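Local coordinates for protein ectonucleoside triphosphate diphosphohydrolase 4 (Homo sapiens, PDB 6WG5) that belongs to the GDA1/CD39 family, whose members are built on a fold of the actin-like ATPase clan, at residues A[175-178]-A[179-183]; A[320-323]-A[324-328]; A[357-361]-A[362-366]; A[369-372]-A[373-376]. One frame throughout, in Å; residues are numbered along the deposited sequence.

Contact 1. Residues A[175-178]-A[179-183]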
loop_
_atom_site.group_PDB
_atom_site.type_symbol
_atom_site.label_atom_id
_atom_site.label_comp_id
_atom_site.label_asym_id
_atom_site.label_seq_id
_atom_site.Cartn_x
_atom_site.Cartn_y
_atom_site.Cartn_z
ATOM N N GLU A 175 -1.420 -7.942 3.443
ATOM C CA GLU A 175 -1.855 -6.904 2.516
ATOM C C GLU A 175 -0.663 -6.116 1.989
ATOM O O GLU A 175 -0.604 -5.785 0.799
ATOM C CB GLU A 175 -2.855 -5.977 3.204
ATOM C CG GLU A 175 -3.716 -5.177 2.244
ATOM C CD GLU A 175 -4.614 -4.182 2.956
ATOM O OE1 GLU A 175 -4.792 -4.311 4.187
ATOM O OE2 GLU A 175 -5.141 -3.271 2.283
ATOM N N GLY A 176 0.302 -5.818 2.859
ATOM C CA GLY A 176 1.500 -5.128 2.412
ATOM C C GLY A 176 2.322 -5.956 1.442
ATOM O O GLY A 176 2.825 -5.438 0.443
ATOM N N VAL A 177 2.471 -7.253 1.723
ATOM C CA VAL A 177 3.205 -8.129 0.812
ATOM C C VAL A 177 2.516 -8.167 -0.546
ATOM O O VAL A 177 3.153 -7.989 -1.591
ATOM C CB VAL A 177 3.343 -9.541 1.411
ATOM C CG1 VAL A 177 4.038 -10.480 0.424
ATOM C CG2 VAL A 177 4.117 -9.490 2.717
ATOM N N TYR A 178 1.201 -8.403 -0.552
ATOM C CA TYR A 178 0.468 -8.464 -1.813
ATOM C C TYR A 178 0.623 -7.171 -2.605
ATOM O O TYR A 178 0.802 -7.202 -3.828
ATOM C CB TYR A 178 -1.011 -8.752 -1.549
ATOM C CG TYR A 178 -1.311 -10.154 -1.051
ATOM C CD1 TYR A 178 -0.508 -11.232 -1.402
ATOM C CD2 TYR A 178 -2.410 -10.398 -0.237
ATOM C CE1 TYR A 178 -0.788 -12.509 -0.954
ATOM C CE2 TYR A 178 -2.697 -11.671 0.215
ATOM C CZ TYR A 178 -1.883 -12.722 -0.146
ATOM O OH TYR A 178 -2.164 -13.992 0.303
ATOM N N ALA A 179 0.552 -6.023 -1.931
ATOM C CA ALA A 179 0.737 -4.756 -2.631
ATOM C C ALA A 179 2.159 -4.632 -3.163
ATOM O O ALA A 179 2.374 -4.113 -4.264
ATOM C CB ALA A 179 0.405 -3.589 -1.703
ATOM N N TRP A 180 3.142 -5.105 -2.395
ATOM C CA TRP A 180 4.524 -5.061 -2.856
ATOM C C TRP A 180 4.720 -5.950 -4.078
ATOM O O TRP A 180 5.434 -5.579 -5.017
ATOM C CB TRP A 180 5.460 -5.477 -1.721
ATOM C CG TRP A 180 6.906 -5.474 -2.094
ATOM C CD1 TRP A 180 7.780 -4.432 -1.983
ATOM C CD2 TRP A 180 7.654 -6.569 -2.635
ATOM N NE1 TRP A 180 9.026 -4.811 -2.423
ATOM C CE2 TRP A 180 8.974 -6.119 -2.829
ATOM C CE3 TRP A 180 7.333 -7.888 -2.973
ATOM C CZ2 TRP A 180 9.973 -6.938 -3.346
ATOM C CZ3 TRP A 180 8.327 -8.701 -3.489
ATOM C CH2 TRP A 180 9.630 -8.223 -3.672
ATOM N N ILE A 181 4.087 -7.128 -4.087
ATOM C CA ILE A 181 4.151 -8.003 -5.254
ATOM C C ILE A 181 3.488 -7.336 -6.451
ATOM O O ILE A 181 3.983 -7.415 -7.583
ATOM C CB ILE A 181 3.504 -9.365 -4.938
ATOM C CG1 ILE A 181 4.335 -10.128 -3.903
ATOM C CG2 ILE A 181 3.349 -10.205 -6.209
ATOM C CD1 ILE A 181 3.649 -11.368 -3.360
ATOM N N GLY A 182 2.357 -6.668 -6.221
ATOM C CA GLY A 182 1.621 -6.075 -7.325
ATOM C C GLY A 182 2.439 -5.055 -8.092
ATOM O O GLY A 182 2.495 -5.085 -9.324
ATOM N N ILE A 183 3.087 -4.135 -7.375
ATOM C CA ILE A 183 3.812 -3.063 -8.051
ATOM C C ILE A 183 5.031 -3.619 -8.775
ATOM O O ILE A 183 5.298 -3.262 -9.928
ATOM C CB ILE A 183 4.198 -1.955 -7.052
ATOM C CG1 ILE A 183 4.808 -0.771 -7.806
ATOM C CG2 ILE A 183 5.170 -2.476 -5.992
ATOM C CD1 ILE A 183 5.179 0.407 -6.928
#

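Contact 2. Residues A[320-323]-A[324-328]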
loop_
_atom_site.group_PDB
_atom_site.type_symbol
_atom_site.label_atom_id
_atom_site.label_comp_id
_atom_site.label_asym_id
_atom_site.label_seq_id
_atom_site.Cartn_x
_atom_site.Cartn_y
_atom_site.Cartn_z
ATOM N N PRO A 320 3.057 27.190 14.103
ATOM C CA PRO A 320 3.910 27.275 12.908
ATOM C C PRO A 320 3.533 26.283 11.826
ATOM O O PRO A 320 3.988 26.436 10.684
ATOM C CB PRO A 320 5.310 26.985 13.459
ATOM C CG PRO A 320 5.062 26.102 14.635
ATOM C CD PRO A 320 3.768 26.578 15.241
ATOM N N CYS A 321 2.720 25.279 12.148
ATOM C CA CYS A 321 2.307 24.259 11.198
ATOM C C CYS A 321 1.068 24.654 10.406
ATOM O O CYS A 321 0.502 23.810 9.703
ATOM C CB CYS A 321 2.053 22.943 11.934
ATOM S SG CYS A 321 3.538 22.219 12.668
ATOM N N LEU A 322 0.630 25.908 10.505
ATOM C CA LEU A 322 -0.497 26.393 9.729
ATOM C C LEU A 322 -0.052 27.524 8.810
ATOM O O LEU A 322 0.912 28.234 9.117
ATOM C CB LEU A 322 -1.632 26.894 10.633
ATOM C CG LEU A 322 -2.496 25.815 11.287
ATOM C CD1 LEU A 322 -3.429 26.436 12.313
ATOM C CD2 LEU A 322 -3.295 25.042 10.242
ATOM N N PRO A 323 -0.728 27.715 7.675
ATOM C CA PRO A 323 -0.357 28.814 6.776
ATOM C C PRO A 323 -0.386 30.155 7.494
ATOM O O PRO A 323 -1.126 30.354 8.459
ATOM C CB PRO A 323 -1.420 28.748 5.674
ATOM C CG PRO A 323 -1.945 27.366 5.724
ATOM C CD PRO A 323 -1.852 26.925 7.149
ATOM N N LEU A 324 0.427 31.083 7.000
ATOM C CA LEU A 324 0.541 32.390 7.631
ATOM C C LEU A 324 -0.809 33.097 7.670
ATOM O O LEU A 324 -1.488 33.228 6.646
ATOM C CB LEU A 324 1.560 33.242 6.875
ATOM C CG LEU A 324 1.796 34.656 7.411
ATOM C CD1 LEU A 324 2.544 34.617 8.735
ATOM C CD2 LEU A 324 2.561 35.473 6.388
ATOM N N ASP A 325 -1.195 33.549 8.864
ATOM C CA ASP A 325 -2.354 34.410 9.122
ATOM C C ASP A 325 -3.690 33.684 9.039
ATOM O O ASP A 325 -4.738 34.343 9.142
ATOM C CB ASP A 325 -2.403 35.616 8.175
ATOM C CG ASP A 325 -1.329 36.643 8.482
ATOM O OD1 ASP A 325 -0.803 36.640 9.616
ATOM O OD2 ASP A 325 -1.018 37.460 7.590
ATOM N N ILE A 326 -3.707 32.362 8.859
ATOM C CA ILE A 326 -4.965 31.631 8.936
ATOM C C ILE A 326 -5.425 31.582 10.387
ATOM O O ILE A 326 -4.617 31.494 11.320
ATOM C CB ILE A 326 -4.828 30.210 8.361
ATOM C CG1 ILE A 326 -6.214 29.584 8.177
ATOM C CG2 ILE A 326 -3.987 29.331 9.284
ATOM C CD1 ILE A 326 -6.201 28.230 7.484
ATOM N N LYS A 327 -6.737 31.630 10.582
ATOM C CA LYS A 327 -7.335 31.525 11.905
ATOM C C LYS A 327 -8.078 30.198 12.000
ATOM O O LYS A 327 -9.002 29.941 11.222
ATOM C CB LYS A 327 -8.262 32.709 12.177
ATOM C CG LYS A 327 -7.514 34.036 12.207
ATOM C CD LYS A 327 -8.436 35.226 12.389
ATOM C CE LYS A 327 -7.647 36.527 12.345
ATOM N NZ LYS A 327 -8.468 37.709 12.729
ATOM N N ASP A 328 -7.654 29.357 12.940
ATOM C CA ASP A 328 -8.225 28.038 13.159
ATOM C C ASP A 328 -8.576 27.912 14.634
ATOM O O ASP A 328 -8.173 28.736 15.460
ATOM C CB ASP A 328 -7.245 26.933 12.727
ATOM C CG ASP A 328 -7.898 25.564 12.640
ATOM O OD1 ASP A 328 -9.124 25.499 12.405
ATOM O OD2 ASP A 328 -7.181 24.551 12.798
#

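Contact 3. Residues A[357-361]-A[362-366]. With NAG (2-acetamido-2-deoxy-beta-D-glucopyranose), chain B.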
loop_
_atom_site.group_PDB
_atom_site.type_symbol
_atom_site.label_atom_id
_atom_site.label_comp_id
_atom_site.label_asym_id
_atom_site.label_seq_id
_atom_site.Cartn_x
_atom_site.Cartn_y
_atom_site.Cartn_z
ATOM N N ASN A 357 7.380 9.386 17.824
ATOM C CA ASN A 357 7.489 8.408 18.905
ATOM C C ASN A 357 8.771 7.586 18.787
ATOM O O ASN A 357 8.810 6.401 19.123
ATOM C CB ASN A 357 6.251 7.505 18.940
ATOM C CG ASN A 357 5.181 8.028 19.874
ATOM O OD1 ASN A 357 5.258 9.160 20.352
ATOM N ND2 ASN A 357 4.177 7.205 20.141
ATOM N N LYS A 358 9.840 8.229 18.323
ATOM C CA LYS A 358 11.116 7.544 18.173
ATOM C C LYS A 358 11.739 7.260 19.533
ATOM O O LYS A 358 11.622 8.056 20.468
ATOM C CB LYS A 358 12.077 8.379 17.330
ATOM C CG LYS A 358 11.718 8.449 15.854
ATOM C CD LYS A 358 12.793 9.158 15.035
ATOM C CE LYS A 358 14.050 8.307 14.869
ATOM N NZ LYS A 358 13.813 7.104 14.025
ATOM N N THR A 359 12.404 6.114 19.636
ATOM C CA THR A 359 13.183 5.747 20.810
ATOM C C THR A 359 14.667 5.858 20.478
ATOM O O THR A 359 15.056 6.200 19.358
ATOM C CB THR A 359 12.832 4.332 21.279
ATOM O OG1 THR A 359 13.362 3.372 20.355
ATOM C CG2 THR A 359 11.325 4.153 21.380
ATOM N N ASN A 360 15.505 5.566 21.467
ATOM C CA ASN A 360 16.948 5.573 21.278
ATOM C C ASN A 360 17.490 4.219 20.841
ATOM O O ASN A 360 18.698 4.095 20.616
ATOM C CB ASN A 360 17.645 6.018 22.568
ATOM C CG ASN A 360 17.504 7.509 22.821
ATOM O OD1 ASN A 360 17.542 8.314 21.890
ATOM N ND2 ASN A 360 17.337 7.884 24.087
ATOM N N GLU A 361 16.631 3.212 20.705
ATOM C CA GLU A 361 17.082 1.889 20.295
ATOM C C GLU A 361 17.590 1.920 18.860
ATOM O O GLU A 361 17.000 2.561 17.985
ATOM C CB GLU A 361 15.941 0.880 20.427
ATOM C CG GLU A 361 16.377 -0.573 20.300
ATOM C CD GLU A 361 15.208 -1.541 20.338
ATOM O OE1 GLU A 361 15.313 -2.630 19.734
ATOM O OE2 GLU A 361 14.180 -1.209 20.966
ATOM N N THR A 362 18.696 1.222 18.621
ATOM C CA THR A 362 19.266 1.158 17.284
ATOM C C THR A 362 18.392 0.298 16.377
ATOM O O THR A 362 17.729 -0.642 16.825
ATOM C CB THR A 362 20.687 0.591 17.339
ATOM O OG1 THR A 362 21.448 1.299 18.326
ATOM C CG2 THR A 362 21.383 0.726 15.992
ATOM N N GLN A 363 18.389 0.639 15.088
ATOM C CA GLN A 363 17.640 -0.107 14.074
ATOM C C GLN A 363 16.132 0.000 14.300
ATOM O O GLN A 363 15.389 -0.953 14.062
ATOM C CB GLN A 363 18.073 -1.577 14.033
ATOM C CG GLN A 363 19.491 -1.797 13.533
ATOM C CD GLN A 363 19.982 -3.212 13.776
ATOM O OE1 GLN A 363 19.685 -4.127 13.008
ATOM N NE2 GLN A 363 20.740 -3.398 14.853
ATOM N N THR A 364 15.674 1.167 14.757
ATOM C CA THR A 364 14.254 1.414 14.961
ATOM C C THR A 364 13.855 2.721 14.293
ATOM O O THR A 364 14.651 3.660 14.195
ATOM C CB THR A 364 13.890 1.469 16.451
ATOM O OG1 THR A 364 14.701 2.446 17.115
ATOM C CG2 THR A 364 14.091 0.105 17.100
ATOM N N SER A 365 12.604 2.770 13.834
ATOM C CA SER A 365 12.077 3.932 13.129
ATOM C C SER A 365 10.993 4.608 13.960
ATOM O O SER A 365 11.293 5.252 14.969
ATOM C CB SER A 365 11.536 3.518 11.758
ATOM O OG SER A 365 10.600 2.464 11.879
ATOM N N LEU A 366 9.734 4.474 13.553
ATOM C CA LEU A 366 8.639 5.086 14.289
ATOM C C LEU A 366 8.198 4.181 15.427
ATOM O O LEU A 366 8.212 2.953 15.306
ATOM C CB LEU A 366 7.449 5.352 13.366
ATOM C CG LEU A 366 7.695 6.183 12.108
ATOM C CD1 LEU A 366 6.405 6.323 11.325
ATOM C CD2 LEU A 366 8.255 7.544 12.466
HETATM C C1 NAG B . 3.148 7.616 21.055
HETATM C C2 NAG B . 1.843 6.827 20.908
HETATM C C3 NAG B . 0.892 7.135 22.065
HETATM C C4 NAG B . 1.589 6.994 23.413
HETATM C C5 NAG B . 2.881 7.798 23.423
HETATM C C6 NAG B . 3.695 7.604 24.680
HETATM C C7 NAG B . 0.924 6.208 18.712
HETATM C C8 NAG B . 0.240 6.708 17.476
HETATM N N2 NAG B . 1.200 7.130 19.640
HETATM O O3 NAG B . -0.218 6.247 22.001
HETATM O O4 NAG B . 0.744 7.506 24.437
HETATM O O5 NAG B . 3.709 7.377 22.333
HETATM O O6 NAG B . 5.017 8.098 24.517
HETATM O O7 NAG B . 1.215 5.026 18.862
HETATM O O HOH W 1 16.705 5.787 14.795
HETATM O O HOH W 2 12.404 4.427 17.370
#

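Contact 4. Residues A[369-372]-A[373-376]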
loop_
_atom_site.group_PDB
_atom_site.type_symbol
_atom_site.label_atom_id
_atom_site.label_comp_id
_atom_site.label_asym_id
_atom_site.label_seq_id
_atom_site.Cartn_x
_atom_site.Cartn_y
_atom_site.Cartn_z
ATOM N N VAL A 369 9.704 0.724 16.570
ATOM C CA VAL A 369 9.545 -0.526 15.835
ATOM C C VAL A 369 10.832 -0.824 15.083
ATOM O O VAL A 369 11.481 0.082 14.547
ATOM C CB VAL A 369 8.341 -0.448 14.877
ATOM C CG1 VAL A 369 8.273 -1.687 13.992
ATOM C CG2 VAL A 369 7.052 -0.292 15.666
ATOM N N TYR A 370 11.202 -2.101 15.037
ATOM C CA TYR A 370 12.428 -2.501 14.363
ATOM C C TYR A 370 12.317 -2.279 12.861
ATOM O O TYR A 370 11.256 -2.475 12.262
ATOM C CB TYR A 370 12.739 -3.968 14.651
ATOM C CG TYR A 370 13.782 -4.552 13.727
ATOM C CD1 TYR A 370 15.132 -4.294 13.921
ATOM C CD2 TYR A 370 13.415 -5.358 12.657
ATOM C CE1 TYR A 370 16.089 -4.823 13.075
ATOM C CE2 TYR A 370 14.363 -5.891 11.805
ATOM C CZ TYR A 370 15.699 -5.621 12.019
ATOM O OH TYR A 370 16.647 -6.150 11.175
ATOM N N GLN A 371 13.431 -1.870 12.253
ATOM C CA GLN A 371 13.503 -1.661 10.813
ATOM C C GLN A 371 14.798 -2.264 10.278
ATOM O O GLN A 371 15.883 -1.872 10.724
ATOM C CB GLN A 371 13.432 -0.171 10.479
ATOM C CG GLN A 371 13.515 0.133 8.993
ATOM C CD GLN A 371 13.384 1.613 8.689
ATOM O OE1 GLN A 371 12.358 2.226 8.974
ATOM N NE2 GLN A 371 14.427 2.194 8.106
ATOM N N PRO A 372 14.742 -3.206 9.339
ATOM C CA PRO A 372 15.976 -3.759 8.797
ATOM C C PRO A 372 16.749 -2.693 8.047
ATOM O O PRO A 372 16.157 -1.755 7.483
ATOM C CB PRO A 372 15.487 -4.868 7.854
ATOM C CG PRO A 372 14.069 -5.109 8.202
ATOM C CD PRO A 372 13.552 -3.825 8.735
ATOM N N PRO A 373 18.074 -2.803 8.002
ATOM C CA PRO A 373 18.860 -1.785 7.299
ATOM C C PRO A 373 18.487 -1.728 5.826
ATOM O O PRO A 373 18.218 -2.750 5.192
ATOM C CB PRO A 373 20.306 -2.251 7.500
ATOM C CG PRO A 373 20.198 -3.723 7.722
ATOM C CD PRO A 373 18.913 -3.920 8.470
ATOM N N ILE A 374 18.462 -0.514 5.286
ATOM C CA ILE A 374 18.184 -0.282 3.873
ATOM C C ILE A 374 19.495 0.052 3.178
ATOM O O ILE A 374 20.251 0.916 3.641
ATOM C CB ILE A 374 17.159 0.848 3.680
ATOM C CG1 ILE A 374 15.815 0.465 4.309
ATOM C CG2 ILE A 374 16.979 1.161 2.195
ATOM C CD1 ILE A 374 14.810 1.609 4.356
ATOM N N HIS A 375 19.766 -0.633 2.067
ATOM C CA HIS A 375 20.931 -0.338 1.236
ATOM C C HIS A 375 20.605 0.906 0.412
ATOM O O HIS A 375 20.241 0.842 -0.764
ATOM C CB HIS A 375 21.269 -1.535 0.357
ATOM C CG HIS A 375 22.662 -1.511 -0.191
ATOM N ND1 HIS A 375 23.076 -2.351 -1.202
ATOM C CD2 HIS A 375 23.738 -0.758 0.138
ATOM C CE1 HIS A 375 24.347 -2.112 -1.477
ATOM N NE2 HIS A 375 24.771 -1.150 -0.678
ATOM N N PHE A 376 20.738 2.066 1.058
ATOM C CA PHE A 376 20.272 3.310 0.451
ATOM C C PHE A 376 20.962 3.577 -0.882
ATOM O O PHE A 376 20.317 4.010 -1.844
ATOM C CB PHE A 376 20.490 4.481 1.413
ATOM C CG PHE A 376 19.544 4.487 2.583
ATOM C CD1 PHE A 376 18.176 4.606 2.386
ATOM C CD2 PHE A 376 20.020 4.385 3.879
ATOM C CE1 PHE A 376 17.305 4.613 3.460
ATOM C CE2 PHE A 376 19.153 4.394 4.956
ATOM C CZ PHE A 376 17.795 4.509 4.746
HETATM O O HOH W 3 17.423 1.389 7.792
#

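Contact 1. Residues A[175-178]-A[179-183]
In Val-177, CG1 lies trans to the backbone N (chi1 177°). In Ile-181, CG1 is opposite the carbonyl carbon (chi1 -67°) and the chain then runs out straight to CD1 (chi2 170°). These torsions bring the two methyl ends together one helical turn apart. Val-177 CG1 meets Ile-181 CD1 at 3.9 Å. The two side chains cross obliquely, with only branch ends touching. Ile-181 CG1 also rests 3.4 Å from Val-177 O. That oxygen takes the hydrogen bond from Ile-181 N (2.8 Å), so backbone and side chain of this pair are joined at both levels. Val-177 O lies at the edge of the Trp-180 indole too, near the ring plane. Trp-180 CB sits 3.4 Å from Gly-176 O, and the ring leads away from residues 175-178. Three more backbone bonds continue the alpha-helical pattern. They run from Ala-179 N to Glu-175 O, from Trp-180 N to Gly-176 O and from Gly-182 N to Tyr-178 O. Ala-179 CB packs 3.5 Å from Glu-175 O. The Glu-175 carboxylate turns elsewhere and forms a salt bridge with Arg-136 through OE1. All of this belongs to helix 172-186, which lies deep in the molecule. Val-177, Trp-180 and Ile-181 press on Phe-258 of strand 255-259. Ala-179, Trp-180 and Ile-183 meet Ile-222 of strand 221-225. Helix 479-487 adds Trp-479 against Glu-175 and Ala-179, Ala-483 against Tyr-178, and Leu-485 against Ile-181.

Contact 2. Residues A[320-323]-A[324-328]
The flat carbonyl group of Pro-323 is approached from above its plane by Ile-326 N, which lies 43° out of it. The bond is 3.3 Å long from Ile-326 N to Pro-323 O, and its N-H points well at the oxygen (167°). It closes a type II beta turn from Pro-323 to Ile-326. Asp-325 takes the left-handed backbone conformation (phi 75°) usual at the third position of such a turn. Ile-326 then folds back over the residues before the turn. Its CG2 branch stands between the backbone N and the carbonyl carbon and faces that earlier chain. It meets Leu-322 CB at 3.6 Å and CD of the Pro-323 ring at 3.9 Å. Further on, Leu-322 CD1 touches Asp-328 CB at 3.9 Å, the two side chains crossing at about a right angle. The Asp-328 carboxylate itself is held outside, by a salt bridge from OD1 to Lys-440. Just before the turn, Cys-321 is tied by a disulfide to Cys-348. The turn leads into strand 327-332, an outer strand of a three-stranded sheet. Helix 418-427 packs Trp-418 on Pro-323 and Ile-326, while Arg-287 of helix 283-296 lies against Leu-322.

Contact 3. Residues A[357-361]-A[362-366]
Lys-358 curls round the carbonyl oxygen of Ser-365. Its CB begins at the outer limit of contact with that oxygen. CG comes closer, 3.3 Å from Ser-365 O. CD and CE pass it at greater distance. The chain bends twice (chi3 73°, chi4 67°), and this returns NZ to the same oxygen. Lys-358 NZ donates to Ser-365 O at 3.3 Å from well above the carbonyl plane. NZ also donates to Arg-455 O, near the end of helix 436-456. A water bound by Thr-364 O makes a further weak link to NZ. Across the loop, Thr-364 OG1 donates to Glu-361 O; the modelled length of 2.5 Å is doubtful at this resolution. The methyl branch of Thr-364 meets the other end of the same residue, with CG2 3.8 Å from Glu-361 CD. The two side chains cross at about a right angle. A second water sits between the two limbs. It accepts from Thr-359 N at 2.8 Å and donates to Thr-364 OG1 at 3.0 Å and to Ser-365 O at 2.8 Å. Its three bonds join the limbs, which run in nearly opposite directions. Asn-357 carries the sugar NAG, with a covalent bond of 1.4 Å from Asn-357 ND2 to NAG C1. The same nitrogen is hydrogen-bonded to Asn-367 OD1. Asn-357, Lys-358 and Thr-359 form an Asn-X-Thr glycosylation sequon at the surface. Thr-359 OG1 accepts from Glu-361 N, which makes an ST turn that starts at the sequon threonine.

Contact 4. Residues A[369-372]-A[373-376]
Two prolines in a row, Pro-372 and Pro-373, form part of the loop before strand 381-385. Both have the backbone angles of a polyproline II segment, and the chain stays stretched out. Pro-372 CB meets Pro-373 CD at 3.6 Å, an apolar contact between successive rings. The Tyr-370 ring packs back on the same segment. Pro-372 N lies 3.6 Å above one face of it, offset toward the rim, while Tyr-370 OH reaches Pro-373 CD at 4.2 Å. The loop runs along the sheet that holds strands 229-235 and 270-279. There Tyr-234 OH bonds to Pro-372 O and Tyr-274 OH to Tyr-370 O. Beyond the prolines the chain makes an inverse gamma turn centred on His-375, closed by a weak bond from Phe-376 N to Ile-374 O. After it, the Phe-376 ring has Ile-374 CB over one face, offset toward the rim. Gln-371 is fully extended (chi1 179°, chi2 178°), which carries its amide across to the end of Ile-374. Its NE2 donates to Phe-457 O and to a water 3.1 Å from Gln-371 NE2. The same water accepts a weak bond from Ile-374 N. Beside this bridge, Gln-371 NE2 touches the methyl end Ile-374 CD1 at 3.8 Å.

In the fold
Contact 1 is buried near the centre of the chain, on one helix, and combines regular backbone bonds with apolar packing. Contact 4 is also largely buried, yet it is an extended loop with little bonding of its own; its carbonyls are bonded by tyrosines of a neighbouring sheet. Contact 3 is a surface loop, held by polar groups and water and carrying a glycan. Contact 2 is a partly buried turn far from the chain's centre, closed by one backbone bond and packed with apolar side chains. Contacts 3 and 4 belong to one long loop between helix 345-352 and strand 381-385. They touch, with Gln-363 O 2.8 Å from Gln-371 N. Contacts 1 and 2 stand apart, their centres about 38 Å from each other.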